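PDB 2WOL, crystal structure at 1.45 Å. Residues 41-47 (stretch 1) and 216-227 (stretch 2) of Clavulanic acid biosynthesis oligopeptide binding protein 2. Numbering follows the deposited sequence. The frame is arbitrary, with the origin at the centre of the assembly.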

# COMPACT_ATOMS: atom_id res chain seq x y z
N ALA A 41 -1.43 -16.54 -5.40
CA ALA A 41 -1.00 -15.89 -6.63
C ALA A 41 0.52 -15.90 -6.75
O ALA A 41 1.23 -15.88 -5.75
N ASP A 42 1.01 -15.93 -7.99
CA ASP A 42 2.43 -15.79 -8.26
C ASP A 42 2.84 -14.33 -8.04
O ASP A 42 2.00 -13.43 -8.04
N VAL A 43 4.14 -14.11 -7.84
CA VAL A 43 4.68 -12.76 -7.83
C VAL A 43 4.36 -12.07 -9.16
O VAL A 43 4.26 -12.74 -10.20
N ASP A 44 4.17 -10.76 -9.13
CA ASP A 44 4.02 -10.01 -10.38
C ASP A 44 5.37 -9.85 -11.10
O ASP A 44 5.42 -9.86 -12.33
N SER A 45 6.44 -9.75 -10.33
CA SER A 45 7.80 -9.66 -10.87
C SER A 45 8.84 -9.97 -9.79
O SER A 45 8.60 -9.72 -8.60
N LEU A 46 9.97 -10.52 -10.23
CA LEU A 46 11.15 -10.64 -9.38
C LEU A 46 12.20 -9.55 -9.66
O LEU A 46 13.27 -9.53 -9.05
N ASP A 47 11.88 -8.65 -10.58
CA ASP A 47 12.65 -7.42 -10.75
C ASP A 47 12.18 -6.48 -9.64
O ASP A 47 10.99 -6.16 -9.56
N ARG A 216 18.74 -15.03 -1.68
CA ARG A 216 18.69 -14.88 -3.12
C ARG A 216 17.74 -15.92 -3.70
O ARG A 216 17.44 -16.93 -3.05
N VAL A 217 17.26 -15.67 -4.91
CA VAL A 217 16.38 -16.60 -5.61
C VAL A 217 17.16 -17.85 -6.01
O VAL A 217 18.15 -17.76 -6.75
N ALA A 218 16.73 -19.01 -5.52
CA ALA A 218 17.32 -20.29 -5.89
C ALA A 218 16.59 -20.88 -7.09
O ALA A 218 17.22 -21.45 -8.00
N ARG A 219 15.27 -20.75 -7.08
CA ARG A 219 14.44 -21.24 -8.18
C ARG A 219 13.08 -20.57 -8.16
O ARG A 219 12.48 -20.40 -7.10
N HIS A 220 12.61 -20.18 -9.34
CA HIS A 220 11.25 -19.71 -9.52
C HIS A 220 10.62 -20.53 -10.63
O HIS A 220 11.11 -20.55 -11.76
N GLU A 221 9.54 -21.24 -10.30
CA GLU A 221 8.75 -21.95 -11.30
C GLU A 221 7.39 -21.26 -11.36
O GLU A 221 6.62 -21.35 -10.41
N PRO A 222 7.11 -20.54 -12.46
CA PRO A 222 5.88 -19.75 -12.57
C PRO A 222 4.63 -20.52 -12.15
O PRO A 222 4.47 -21.70 -12.51
N ASP A 223 3.79 -19.86 -11.35
CA ASP A 223 2.53 -20.41 -10.85
C ASP A 223 2.68 -21.66 -10.00
O ASP A 223 1.70 -22.37 -9.74
N THR A 224 3.90 -21.94 -9.54
CA THR A 224 4.18 -23.19 -8.84
C THR A 224 4.96 -23.01 -7.54
O THR A 224 4.49 -23.40 -6.47
N LEU A 225 6.16 -22.43 -7.63
CA LEU A 225 7.00 -22.27 -6.45
C LEU A 225 8.04 -21.17 -6.60
O LEU A 225 8.40 -20.76 -7.71
N LEU A 226 8.53 -20.70 -5.45
CA LEU A 226 9.66 -19.80 -5.38
C LEU A 226 10.48 -20.21 -4.17
O LEU A 226 9.98 -20.19 -3.04
N HIS A 227 11.73 -20.60 -4.41
CA HIS A 227 12.63 -21.01 -3.34
C HIS A 227 13.75 -20.00 -3.20
O HIS A 227 14.36 -19.58 -4.19

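Stretch 2 is a β-hairpin, strands 216-221 and 225-227 joined by a short turn, and stretch 1 is an irregular segment that lays Asp42, Val43 and Leu46 against it. Arg216 stays out of reach. Val217 (chi1 t) points toward stretch 1 and meets Leu46, with its CG1 4.4 Å from Leu46 CD1, a loose apolar contact. Ala218 does not reach across, and Arg219 points away, its NH2 forming a salt bridge to Glu221 OE1 at 3.5 Å, with a weak hydrogen bond as part of it, on the side of the hairpin turned from stretch 1.

His220 (chi1 t, chi2 51°) points toward stretch 1 and touches three of its side chains. Asp42 OD1 lies at the ring edge, near its plane, 2.9 Å from His220 CE1. Leu46 CD1 approaches obliquely, 3.7 Å from His220 CG, and Val43 CG2 is 4.1 Å from His220 CE1. The ring is tethered within its own hairpin by a weak hydrogen bond from His220 ND1 to Leu225 O at 3.3 Å.

At the turn, Pro222 points sideways, and its CA sits 3.3 Å from Asp42 OD2. The same carboxylate oxygen accepts the one hydrogen bond between the stretches, from Asp223 N to Asp42 OD2 at 2.8 Å and a nearly straight 163°. Asp42 (chi1 t) thus reaches both the histidine and the turn backbone. Asp223 (chi1 m) starts away, but its end comes nearer, leaving two like charges close, Asp42 OD2 and Asp223 OD1 at 3.9 Å. Thr224 and Leu225 point away; Thr224 OG1 hydrogen-bonds Pro222 O at 3.1 Å.

Leu226 (chi1 t, chi2 p) turns back in, buried, and completes the apolar patch: its CD1 lies 4.0 Å from CD1 of Leu46 (chi1 m, chi2 t), and its CD2 lies 4.3 Å from CG1 of Val43 (chi1 m). His227 is out of reach.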

# COMPACT_ATOMS: atom_id res chain seq x y z
CB ALA A 41 -1.52 -14.47 -6.70
CB ASP A 42 2.71 -16.20 -9.72
CG ASP A 42 4.15 -16.65 -9.97
OD1 ASP A 42 5.01 -16.49 -9.09
OD2 ASP A 42 4.41 -17.17 -11.07
CB VAL A 43 6.21 -12.74 -7.60
CG1 VAL A 43 6.55 -13.39 -6.26
CG2 VAL A 43 6.97 -13.44 -8.74
CB ASP A 44 3.32 -8.65 -10.16
CG ASP A 44 3.98 -7.78 -9.09
OD1 ASP A 44 4.82 -8.27 -8.32
OD2 ASP A 44 3.62 -6.58 -9.02
CB SER A 45 8.05 -8.26 -11.43
OG SER A 45 9.34 -8.17 -12.02
CB LEU A 46 11.78 -12.04 -9.49
CG LEU A 46 10.93 -13.21 -8.94
CD1 LEU A 46 11.59 -14.53 -9.27
CD2 LEU A 46 10.69 -13.09 -7.44
CB ASP A 47 12.40 -6.83 -12.14
CG ASP A 47 13.28 -5.62 -12.44
OD1 ASP A 47 13.59 -4.85 -11.52
OD2 ASP A 47 13.64 -5.44 -13.63
CB ARG A 216 20.10 -15.02 -3.72
CG ARG A 216 20.73 -16.40 -3.57
CD ARG A 216 22.10 -16.43 -4.23
NE ARG A 216 22.77 -17.71 -4.04
CZ ARG A 216 24.06 -17.93 -4.27
NH1 ARG A 216 24.85 -16.95 -4.70
NH2 ARG A 216 24.57 -19.14 -4.07
CB VAL A 217 15.74 -15.95 -6.86
CG1 VAL A 217 14.80 -16.93 -7.55
CG2 VAL A 217 15.00 -14.66 -6.50
CB ALA A 218 17.30 -21.25 -4.72
CB ARG A 219 14.28 -22.76 -8.09
CG ARG A 219 13.66 -23.39 -9.33
CD ARG A 219 13.40 -24.86 -9.11
NE ARG A 219 12.37 -25.35 -10.03
CZ ARG A 219 11.64 -26.44 -9.84
NH1 ARG A 219 11.81 -27.18 -8.74
NH2 ARG A 219 10.73 -26.79 -10.73
CB HIS A 220 11.22 -18.22 -9.86
CG HIS A 220 9.85 -17.69 -10.19
ND1 HIS A 220 8.76 -17.90 -9.38
CD2 HIS A 220 9.41 -16.95 -11.23
CE1 HIS A 220 7.70 -17.31 -9.91
NE2 HIS A 220 8.07 -16.73 -11.04
CB GLU A 221 8.60 -23.43 -10.94
CG GLU A 221 7.99 -24.28 -12.06
CD GLU A 221 8.81 -24.26 -13.34
OE1 GLU A 221 10.03 -24.51 -13.28
OE2 GLU A 221 8.22 -23.99 -14.41
CB PRO A 222 5.83 -19.39 -14.06
CG PRO A 222 7.26 -19.30 -14.44
CD PRO A 222 7.94 -20.41 -13.68
CB ASP A 223 1.55 -20.67 -12.02
CG ASP A 223 1.24 -19.42 -12.81
OD1 ASP A 223 0.91 -18.37 -12.20
OD2 ASP A 223 1.31 -19.47 -14.06
CB THR A 224 4.90 -24.19 -9.79
OG1 THR A 224 4.09 -24.40 -10.95
CG2 THR A 224 5.16 -25.52 -9.09
CB LEU A 225 7.67 -23.60 -6.07
CG LEU A 225 8.62 -24.29 -7.05
CD1 LEU A 225 10.03 -23.69 -7.00
CD2 LEU A 225 8.68 -25.79 -6.76
CB LEU A 226 9.20 -18.34 -5.26
CG LEU A 226 10.28 -17.28 -5.05
CD1 LEU A 226 11.19 -17.16 -6.28
CD2 LEU A 226 9.63 -15.94 -4.74
CB HIS A 227 13.19 -22.41 -3.63
CG HIS A 227 12.18 -23.51 -3.46
ND1 HIS A 227 12.53 -24.84 -3.48
CD2 HIS A 227 10.84 -23.48 -3.27
CE1 HIS A 227 11.45 -25.58 -3.31
NE2 HIS A 227 10.41 -24.78 -3.18